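PDB 3ZOU: farnesyl pyrophosphate synthase from Pseudomonas aeruginosa, which probably condenses geranyl diphosphate with isopentenyl diphosphate, in a magnesium-dependent reaction, to make farnesyl diphosphate, a precursor of isoprenoids. Local coordinates for residues V47-A52 / C71-I76; L81-L86 / T109-A114; A172-M177 / P248-L253. All blocks are in the same frame, centred on the assembly; numbering follows the deposited sequence. Where two conformers were deposited one is given.

Contact 1. Residues V47-A52 / C71-I76; sequences VRPLLA and CAVELI. With 6H6 (3-(2-oxo-1,3-benzoxazol-3(2H)-yl)propanoic acid), chain G.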
loop_
_atom_site.group_PDB
_atom_site.type_symbol
_atom_site.label_atom_id
_atom_site.label_comp_id
_atom_site.label_asym_id
_atom_site.label_seq_id
_atom_site.Cartn_x
_atom_site.Cartn_y
_atom_site.Cartn_z
ATOM N N VAL A 47 -17.043 -4.326 10.499
ATOM C CA VAL A 47 -18.039 -3.524 9.815
ATOM C C VAL A 47 -17.757 -3.333 8.320
ATOM O O VAL A 47 -18.646 -3.347 7.475
ATOM C CB VAL A 47 -18.190 -2.150 10.466
ATOM C CG1 VAL A 47 -19.190 -1.292 9.697
ATOM C CG2 VAL A 47 -18.565 -2.292 11.916
ATOM N N ARG A 48 -16.489 -3.113 7.943
ATOM C CA ARG A 48 -16.159 -2.910 6.568
ATOM C C ARG A 48 -16.284 -4.156 5.694
ATOM O O ARG A 48 -16.979 -4.088 4.667
ATOM C CB ARG A 48 -14.770 -2.236 6.504
ATOM C CG ARG A 48 -14.808 -0.791 7.006
ATOM C CD ARG A 48 -13.437 -0.297 7.386
ATOM N NE ARG A 48 -13.560 1.003 8.066
ATOM C CZ ARG A 48 -13.902 1.120 9.337
ATOM N NH1 ARG A 48 -14.131 0.049 10.110
ATOM N NH2 ARG A 48 -14.041 2.306 9.873
ATOM N N PRO A 49 -15.943 -5.334 6.232
ATOM C CA PRO A 49 -16.353 -6.586 5.579
ATOM C C PRO A 49 -17.887 -6.748 5.450
ATOM O O PRO A 49 -18.335 -7.126 4.384
ATOM C CB PRO A 49 -15.741 -7.625 6.441
ATOM C CG PRO A 49 -14.396 -6.984 6.840
ATOM C CD PRO A 49 -14.773 -5.564 7.111
ATOM N N LEU A 50 -18.573 -6.435 6.531
ATOM C CA LEU A 50 -20.082 -6.533 6.568
ATOM C C LEU A 50 -20.614 -5.745 5.376
ATOM O O LEU A 50 -21.475 -6.148 4.606
ATOM C CB LEU A 50 -20.579 -5.984 7.877
ATOM C CG LEU A 50 -22.087 -6.217 8.244
ATOM C CD1 LEU A 50 -22.291 -5.930 9.703
ATOM C CD2 LEU A 50 -22.934 -5.339 7.396
ATOM N N LEU A 51 -20.101 -4.513 5.222
ATOM C CA LEU A 51 -20.535 -3.631 4.182
ATOM C C LEU A 51 -20.281 -4.228 2.805
ATOM O O LEU A 51 -21.089 -4.070 1.889
ATOM C CB LEU A 51 -19.885 -2.244 4.326
ATOM C CG LEU A 51 -20.469 -1.371 5.451
ATOM C CD1 LEU A 51 -19.575 -0.192 5.796
ATOM C CD2 LEU A 51 -21.880 -0.909 5.112
ATOM N N ALA A 52 -19.065 -4.759 2.592
ATOM C CA ALA A 52 -18.730 -5.383 1.279
ATOM C C ALA A 52 -19.682 -6.548 0.991
ATOM O O ALA A 52 -20.207 -6.619 -0.094
ATOM C CB ALA A 52 -17.277 -5.830 1.268
ATOM N N CYS A 71 -11.639 -8.842 2.728
ATOM C CA CYS A 71 -10.301 -8.916 3.302
ATOM C C CYS A 71 -9.474 -7.644 3.087
ATOM O O CYS A 71 -8.904 -7.107 4.012
ATOM C CB CYS A 71 -9.524 -10.026 2.715
ATOM S SG CYS A 71 -10.025 -11.700 3.238
ATOM N N ALA A 72 -9.563 -7.140 1.885
ATOM C CA ALA A 72 -8.765 -5.933 1.527
ATOM C C ALA A 72 -9.169 -4.764 2.365
ATOM O O ALA A 72 -8.314 -4.042 2.904
ATOM C CB ALA A 72 -8.861 -5.627 0.069
ATOM N N VAL A 73 -10.476 -4.503 2.512
ATOM C CA VAL A 73 -10.847 -3.321 3.292
ATOM C C VAL A 73 -10.508 -3.485 4.752
ATOM O O VAL A 73 -10.146 -2.516 5.404
ATOM C CB VAL A 73 -12.318 -2.871 3.078
ATOM C CG1 VAL A 73 -12.478 -2.504 1.602
ATOM C CG2 VAL A 73 -13.318 -3.971 3.476
ATOM N N GLU A 74 -10.568 -4.710 5.285
ATOM C CA GLU A 74 -10.215 -4.931 6.654
ATOM C C GLU A 74 -8.711 -4.759 6.874
ATOM O O GLU A 74 -8.290 -4.253 7.876
ATOM C CB GLU A 74 -10.717 -6.288 7.194
ATOM C CG GLU A 74 -10.606 -6.351 8.702
ATOM C CD GLU A 74 -11.487 -5.375 9.523
ATOM O OE1 GLU A 74 -12.439 -4.815 8.939
ATOM O OE2 GLU A 74 -11.197 -5.252 10.714
ATOM N N LEU A 75 -7.945 -5.191 5.878
ATOM C CA LEU A 75 -6.491 -5.044 5.964
ATOM C C LEU A 75 -6.118 -3.579 5.997
ATOM O O LEU A 75 -5.204 -3.196 6.753
ATOM C CB LEU A 75 -5.819 -5.760 4.822
ATOM C CG LEU A 75 -5.841 -7.305 4.997
ATOM C CD1 LEU A 75 -5.526 -7.940 3.669
ATOM C CD2 LEU A 75 -4.915 -7.811 6.086
ATOM N N ILE A 76 -6.743 -2.774 5.125
ATOM C CA ILE A 76 -6.440 -1.348 5.139
ATOM C C ILE A 76 -6.812 -0.781 6.545
ATOM O O ILE A 76 -6.100 0.053 7.138
ATOM C CB ILE A 76 -7.137 -0.581 4.005
ATOM C CG1 ILE A 76 -6.604 -1.014 2.618
ATOM C CG2 ILE A 76 -7.031 0.946 4.191
ATOM C CD1 ILE A 76 -5.137 -0.730 2.402
HETATM O O 6H6 G . -22.033 -6.798 20.104
HETATM N N1 6H6 G . -23.579 -5.362 16.508
HETATM O O1 6H6 G . -25.678 -6.291 16.640
HETATM C C2 6H6 G . -24.758 -5.725 16.014
HETATM O O2 6H6 G . -24.804 -5.390 14.700
HETATM C C3 6H6 G . -23.644 -4.781 14.402
HETATM C C4 6H6 G . -23.218 -4.242 13.206
HETATM C C5 6H6 G . -21.941 -3.690 13.202
HETATM C C6 6H6 G . -21.158 -3.686 14.353
HETATM C C7 6H6 G . -21.571 -4.231 15.550
HETATM C C8 6H6 G . -22.848 -4.772 15.560
HETATM C C9 6H6 G . -23.143 -5.615 17.874
HETATM C C10 6H6 G . -22.654 -7.080 17.830
HETATM C C11 6H6 G . -21.856 -7.477 19.072
HETATM O OXT 6H6 G . -21.120 -8.487 18.965
HETATM O O HOH W 1 -14.068 -2.845 9.706
#
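Val73 and Glu74 of helix 67-85 meet Arg48 and Pro49 at the start of helix 47-58. The two helices run nearly antiparallel, at 156°, with their local axes 8.3 Å apart.

The apolar part rests on Val73. CG1 is anti to the carbonyl carbon (chi1 -62°), which puts CG2 between the backbone N and the carbonyl carbon, facing the neighbouring helix. CG2 lies 3.8 Å from Arg48 CB and also packs on Pro49 CD, at 4.2 Å.

The polar part is built round Glu74. Its chain bends at chi2 (65°), and OE1 comes within 3.1 Å of Pro49 CD. The proline ring and the glutamate chain cross at about a right angle. No direct hydrogen bond joins the segments. One water does so instead: it donates to Glu74 OE1 at 2.7 Å and accepts from Arg48 N and from Arg48 NH1, which reaches it in the guanidinium plane. The other oxygen, OE2, forms a salt bridge with Arg46.

Val47 and Leu50, which do not touch 71-76, contact the bound benzoxazolone fragment. Helix 3-19 packs on Pro49, helix 171-196 on Arg48 and Val73, and helix 135-149 on Val73.

Contact 2. Residues L81-L86 / T109-A114; sequences LVHDDL and TAILAA. With MG (magnesium ion), chain D; MG (magnesium ion), chain C; GPP (geranyl diphosphate), chain E.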
loop_
_atom_site.group_PDB
_atom_site.type_symbol
_atom_site.label_atom_id
_atom_site.label_comp_id
_atom_site.label_asym_id
_atom_site.label_seq_id
_atom_site.Cartn_x
_atom_site.Cartn_y
_atom_site.Cartn_z
ATOM N N LEU A 81 -5.057 1.522 11.930
ATOM C CA LEU A 81 -5.174 1.604 13.413
ATOM C C LEU A 81 -3.795 1.412 14.059
ATOM O O LEU A 81 -3.489 2.069 15.027
ATOM C CB LEU A 81 -6.205 0.571 13.902
ATOM C CG LEU A 81 -7.656 0.815 13.418
ATOM C CD1 LEU A 81 -8.513 -0.285 14.066
ATOM C CD2 LEU A 81 -8.108 2.251 13.656
ATOM N N VAL A 82 -2.978 0.514 13.508
ATOM C CA VAL A 82 -1.626 0.309 14.033
ATOM C C VAL A 82 -0.874 1.616 13.955
ATOM O O VAL A 82 -0.247 2.003 14.943
ATOM C CB VAL A 82 -0.918 -0.853 13.306
ATOM C CG1 VAL A 82 0.533 -0.926 13.743
ATOM C CG2 VAL A 82 -1.604 -2.181 13.599
ATOM N N HIS A 83 -0.884 2.271 12.789
ATOM C CA HIS A 83 -0.139 3.534 12.673
ATOM C C HIS A 83 -0.747 4.608 13.566
ATOM O O HIS A 83 -0.008 5.386 14.122
ATOM C CB HIS A 83 0.023 3.967 11.224
ATOM C CG HIS A 83 1.053 3.177 10.467
ATOM N ND1 HIS A 83 1.413 3.468 9.169
ATOM C CD2 HIS A 83 1.825 2.129 10.835
ATOM C CE1 HIS A 83 2.332 2.627 8.761
ATOM N NE2 HIS A 83 2.604 1.793 9.752
ATOM N N ASP A 84 -2.072 4.686 13.636
ATOM C CA ASP A 84 -2.773 5.685 14.469
ATOM C C ASP A 84 -2.344 5.516 15.954
ATOM O O ASP A 84 -2.268 6.507 16.672
ATOM C CB ASP A 84 -4.263 5.509 14.352
ATOM C CG ASP A 84 -5.063 6.506 15.166
ATOM O OD1 ASP A 84 -5.095 7.731 14.816
ATOM O OD2 ASP A 84 -5.645 6.103 16.181
ATOM N N ASP A 85 -2.072 4.315 16.397
ATOM C CA ASP A 85 -1.782 4.066 17.794
ATOM C C ASP A 85 -0.341 4.472 18.155
ATOM O O ASP A 85 0.009 4.568 19.319
ATOM C CB ASP A 85 -1.953 2.590 18.108
ATOM C CG ASP A 85 -3.398 2.130 18.204
ATOM O OD1 ASP A 85 -4.287 2.929 18.521
ATOM O OD2 ASP A 85 -3.595 0.929 18.026
ATOM N N LEU A 86 0.516 4.639 17.144
ATOM C CA LEU A 86 1.940 4.899 17.412
ATOM C C LEU A 86 2.197 6.141 18.254
ATOM O O LEU A 86 1.439 7.061 18.225
ATOM C CB LEU A 86 2.706 5.070 16.097
ATOM C CG LEU A 86 2.778 3.867 15.175
ATOM C CD1 LEU A 86 3.368 4.277 13.843
ATOM C CD2 LEU A 86 3.611 2.760 15.802
ATOM N N THR A 109 8.587 -2.883 14.506
ATOM C CA THR A 109 7.802 -4.041 14.046
ATOM C C THR A 109 6.353 -3.613 13.787
ATOM O O THR A 109 5.788 -4.032 12.789
ATOM C CB THR A 109 7.901 -5.230 15.022
ATOM O OG1 THR A 109 9.274 -5.643 15.051
ATOM C CG2 THR A 109 7.073 -6.403 14.565
ATOM N N ALA A 110 5.778 -2.727 14.604
ATOM C CA ALA A 110 4.406 -2.272 14.361
ATOM C C ALA A 110 4.337 -1.506 13.075
ATOM O O ALA A 110 3.435 -1.703 12.269
ATOM C CB ALA A 110 3.909 -1.424 15.495
ATOM N N ILE A 111 5.284 -0.590 12.884
ATOM C CA ILE A 111 5.312 0.198 11.669
ATOM C C ILE A 111 5.373 -0.702 10.438
ATOM O O ILE A 111 4.565 -0.548 9.464
ATOM C CB ILE A 111 6.518 1.200 11.630
ATOM C CG1 ILE A 111 6.290 2.314 12.657
ATOM C CG2 ILE A 111 6.678 1.817 10.254
ATOM C CD1 ILE A 111 7.578 3.047 13.066
ATOM N N LEU A 112 6.297 -1.611 10.463
ATOM C CA LEU A 112 6.550 -2.552 9.385
ATOM C C LEU A 112 5.359 -3.531 9.169
ATOM O O LEU A 112 4.961 -3.747 8.019
ATOM C CB LEU A 112 7.829 -3.381 9.642
ATOM C CG LEU A 112 9.095 -2.534 9.533
ATOM C CD1 LEU A 112 10.280 -3.388 9.956
ATOM C CD2 LEU A 112 9.288 -2.033 8.118
ATOM N N ALA A 113 4.833 -4.158 10.226
ATOM C CA ALA A 113 3.674 -5.044 10.104
ATOM C C ALA A 113 2.579 -4.334 9.369
ATOM O O ALA A 113 1.952 -4.900 8.469
ATOM C CB ALA A 113 3.193 -5.515 11.458
ATOM N N ALA A 114 2.274 -3.132 9.798
ATOM C CA ALA A 114 1.206 -2.349 9.157
ATOM C C ALA A 114 1.522 -1.988 7.724
ATOM O O ALA A 114 0.664 -2.090 6.821
ATOM C CB ALA A 114 0.860 -1.157 9.985
HETATM MG MG MG D . -6.574 6.944 17.850
HETATM MG MG MG C . -6.234 9.289 15.860
HETATM C C1 GPP E . -8.641 6.184 14.154
HETATM O O1 GPP E . -9.210 7.457 14.548
HETATM C C2 GPP E . -7.855 6.356 12.897
HETATM C C3 GPP E . -8.403 6.222 11.665
HETATM C C4 GPP E . -9.793 5.738 11.580
HETATM C C5 GPP E . -7.625 6.361 10.434
HETATM C C6 GPP E . -6.118 6.271 10.753
HETATM C C7 GPP E . -5.397 6.587 9.524
HETATM C C8 GPP E . -4.096 6.476 9.297
HETATM C C9 GPP E . -3.006 5.950 10.248
HETATM C C10 GPP E . -3.855 6.947 7.898
HETATM P PA GPP E . -9.160 7.895 16.089
HETATM O O1A GPP E . -7.678 8.054 16.522
HETATM O O2A GPP E . -9.996 9.158 16.165
HETATM O O3A GPP E . -9.993 6.682 16.734
HETATM P PB GPP E . -9.524 5.577 17.817
HETATM O O1B GPP E . -8.024 5.782 17.973
HETATM O O2B GPP E . -10.276 5.885 19.096
HETATM O O3B GPP E . -9.951 4.305 17.086
HETATM O O HOH W 2 -5.324 5.714 18.959
HETATM O O HOH W 3 -7.088 10.992 16.814
HETATM O O HOH W 4 -7.301 9.911 14.012
HETATM O O HOH W 5 -4.599 10.603 15.453
HETATM O O HOH W 6 -7.193 7.854 19.588
#
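His83 of helix 67-85 makes the hydrogen bond of this contact, to the backbone of Ile111 in helix 107-126. NE2 donates to Ile111 O at 3.1 Å, and the N-H points almost straight at it (174°). The oxygen lies close to the imidazole plane and accepts the N-H on a lone pair, in the plane of its carbonyl. CG stands anti to the carbonyl carbon (chi1 -75°), and the ring reaches across from there. The opposite nitrogen, ND1, is hydrogen-bonded to Asp115 of the second subunit. The two bonds together fix the turn of the ring.

Van der Waals contacts surround this bond. Val82 CG1 packs on the methyls of Ala110 and Ala114. Ala114 CB also comes within 3.4 Å of His83 NE2. Leu86 and Ile111 cross at about a right angle, with Leu86 CD1 3.7 Å from Ile111 CG1.

Of the two segments, only 81-86 binds metal. Asp84 bridges two magnesium ions, OD1 to one at 2.2 Å and OD2 to the other at 2.1 Å. Geranyl diphosphate O1A binds both ions as well, and O1B binds the one held by OD2. Asp90 completes the protein ligands. Asp85 OD1 accepts a hydrogen bond from a water on the ion held by Asp84 OD2, and forms a salt bridge with Arg95.

Asp84 and Asp85 near the helix end and Asp90 in the loop beyond it belong to the first aspartate-rich motif of the all-helical polyprenyl synthase fold, which holds the diphosphate through magnesium.

Contact 3. Residues A172-M177 / P248-L253; sequences AALEVM and PTYPAL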
loop_
_atom_site.group_PDB
_atom_site.type_symbol
_atom_site.label_atom_id
_atom_site.label_comp_id
_atom_site.label_asym_id
_atom_site.label_seq_id
_atom_site.Cartn_x
_atom_site.Cartn_y
_atom_site.Cartn_z
ATOM N N ALA A 172 -18.971 22.047 8.867
ATOM C CA ALA A 172 -18.527 21.724 7.534
ATOM C C ALA A 172 -17.096 21.111 7.568
ATOM O O ALA A 172 -16.844 20.101 6.911
ATOM C CB ALA A 172 -18.574 22.943 6.594
ATOM N N ALA A 173 -16.204 21.700 8.325
ATOM C CA ALA A 173 -14.855 21.226 8.419
ATOM C C ALA A 173 -14.770 19.883 9.176
ATOM O O ALA A 173 -13.972 19.006 8.796
ATOM C CB ALA A 173 -13.956 22.263 9.060
ATOM N N LEU A 174 -15.592 19.715 10.205
ATOM C CA LEU A 174 -15.641 18.437 10.907
ATOM C C LEU A 174 -16.068 17.363 9.921
ATOM O O LEU A 174 -15.501 16.247 9.956
ATOM C CB LEU A 174 -16.586 18.500 12.103
ATOM C CG LEU A 174 -16.702 17.221 12.960
ATOM C CD1 LEU A 174 -15.342 16.896 13.602
ATOM C CD2 LEU A 174 -17.727 17.386 14.053
ATOM N N GLU A 175 -17.010 17.672 9.060
ATOM C CA GLU A 175 -17.547 16.704 8.102
ATOM C C GLU A 175 -16.548 16.370 6.988
ATOM O O GLU A 175 -16.437 15.189 6.584
ATOM C CB GLU A 175 -18.920 17.092 7.572
ATOM C CG GLU A 175 -19.904 16.962 8.727
ATOM C CD GLU A 175 -21.347 17.215 8.341
ATOM O OE1 GLU A 175 -21.610 17.596 7.176
ATOM O OE2 GLU A 175 -22.197 16.991 9.223
ATOM N N VAL A 176 -15.807 17.400 6.541
ATOM C CA VAL A 176 -14.724 17.146 5.554
ATOM C C VAL A 176 -13.730 16.126 6.181
ATOM O O VAL A 176 -13.298 15.189 5.520
ATOM C CB VAL A 176 -13.950 18.435 5.206
ATOM C CG1 VAL A 176 -12.630 18.165 4.474
ATOM C CG2 VAL A 176 -14.838 19.271 4.291
ATOM N N MET A 177 -13.395 16.326 7.445
ATOM C CA MET A 177 -12.413 15.465 8.130
ATOM C C MET A 177 -12.967 14.049 8.163
ATOM O O MET A 177 -12.313 13.091 7.776
ATOM C CB MET A 177 -12.155 15.965 9.518
ATOM C CG MET A 177 -11.081 15.241 10.270
ATOM S SD MET A 177 -11.572 13.696 11.056
ATOM C CE MET A 177 -12.540 14.297 12.444
ATOM N N PRO A 248 -14.475 19.345 19.926
ATOM C CA PRO A 248 -15.454 19.922 19.004
ATOM C C PRO A 248 -16.298 18.804 18.343
ATOM O O PRO A 248 -15.915 18.216 17.329
ATOM C CB PRO A 248 -14.572 20.662 17.995
ATOM C CG PRO A 248 -13.285 19.878 17.990
ATOM C CD PRO A 248 -13.243 18.981 19.213
ATOM N N THR A 249 -17.461 18.543 18.929
ATOM C CA THR A 249 -18.244 17.319 18.658
ATOM C C THR A 249 -19.568 17.701 18.081
ATOM O O THR A 249 -19.961 18.857 18.095
ATOM C CB THR A 249 -18.492 16.565 19.949
ATOM O OG1 THR A 249 -19.288 17.397 20.812
ATOM C CG2 THR A 249 -17.163 16.213 20.655
ATOM N N TYR A 250 -20.314 16.736 17.544
ATOM C CA TYR A 250 -21.609 17.080 17.036
ATOM C C TYR A 250 -22.566 17.690 18.111
ATOM O O TYR A 250 -23.225 18.656 17.789
ATOM C CB TYR A 250 -22.258 15.898 16.262
ATOM C CG TYR A 250 -21.650 15.704 14.908
ATOM C CD1 TYR A 250 -21.986 16.521 13.844
ATOM C CD2 TYR A 250 -20.730 14.700 14.685
ATOM C CE1 TYR A 250 -21.412 16.377 12.616
ATOM C CE2 TYR A 250 -20.161 14.541 13.442
ATOM C CZ TYR A 250 -20.520 15.393 12.421
ATOM O OH TYR A 250 -20.007 15.240 11.165
ATOM N N PRO A 251 -22.624 17.105 19.309
ATOM C CA PRO A 251 -23.428 17.774 20.377
ATOM C C PRO A 251 -22.986 19.199 20.687
ATOM O O PRO A 251 -23.851 20.099 20.856
ATOM C CB PRO A 251 -23.233 16.859 21.580
ATOM C CG PRO A 251 -23.064 15.504 20.960
ATOM C CD PRO A 251 -22.186 15.788 19.749
ATOM N N ALA A 252 -21.675 19.441 20.694
ATOM C CA ALA A 252 -21.191 20.828 20.985
ATOM C C ALA A 252 -21.594 21.763 19.888
ATOM O O ALA A 252 -21.942 22.940 20.123
ATOM C CB ALA A 252 -19.690 20.850 21.183
ATOM N N LEU A 253 -21.603 21.276 18.652
ATOM C CA LEU A 253 -21.823 22.146 17.524
ATOM C C LEU A 253 -23.261 22.446 17.253
ATOM O O LEU A 253 -23.645 23.586 16.952
ATOM C CB LEU A 253 -21.221 21.526 16.254
ATOM C CG LEU A 253 -19.728 21.666 16.094
ATOM C CD1 LEU A 253 -19.276 20.768 14.950
ATOM C CD2 LEU A 253 -19.329 23.096 15.814
#
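Leu174 lies over one face of the Tyr250 ring. Its CD2 methyl is 3.9 Å from the ring centroid and 14° off the normal, a CH-pi contact. CG is anti to the backbone N (chi1 -178°), and the branch extends from helix 171-196 toward helix 250-254. The same methyl meets Leu253 CD1 at 3.8 Å and touches Pro248 O at a like distance. Leu174 is thus held between the ring, the second leucine and the chain leading into the short helix.

Glu175 comes to the hydroxyl end of the same ring, its chain crossing the tyrosine at about a right angle. Glu175 CG comes within 3.0 Å of Tyr250 OH. OE2 lies near the ring plane, at the edge. The carboxylate is turned 43° against the ring. Tyr250 OH donates to OE2 in a weak bond of 3.4 Å.

The short helix is capped by Thr249, whose OG1 accepts from Ala252 N at 3.1 Å. Asp224 accepts from Tyr250 N.

The chemistry is therefore mainly apolar, a leucine methyl against an aromatic face. OE2 takes hydrogen bonds from Tyr262 and Gln171 and a weak one from Tyr250, which would partly offset its charge; the tyrosine probably contributes least.

How the contacts relate
Contacts 1 and 2 share helix 67-85, which meets 47-52 in its first half and carries Asp84 near its C-terminal end. Their centres are 18 Å apart, and their nearest atoms about 5 Å. Contact 3 stands apart, its centre 26 Å from that of contact 1 and 27 Å from that of contact 2. Geranyl diphosphate relates all three: contact 2 lines its pocket, Arg48 of contact 1 has its side chain about 6 Å away, and Leu174 of contact 3 about 10 Å. A further magnesium ion, distinct from the two held by Asp84, lies about 5 Å from the side chain of Thr249. The benzoxazolone fragment occupies a separate pocket, beside contact 1.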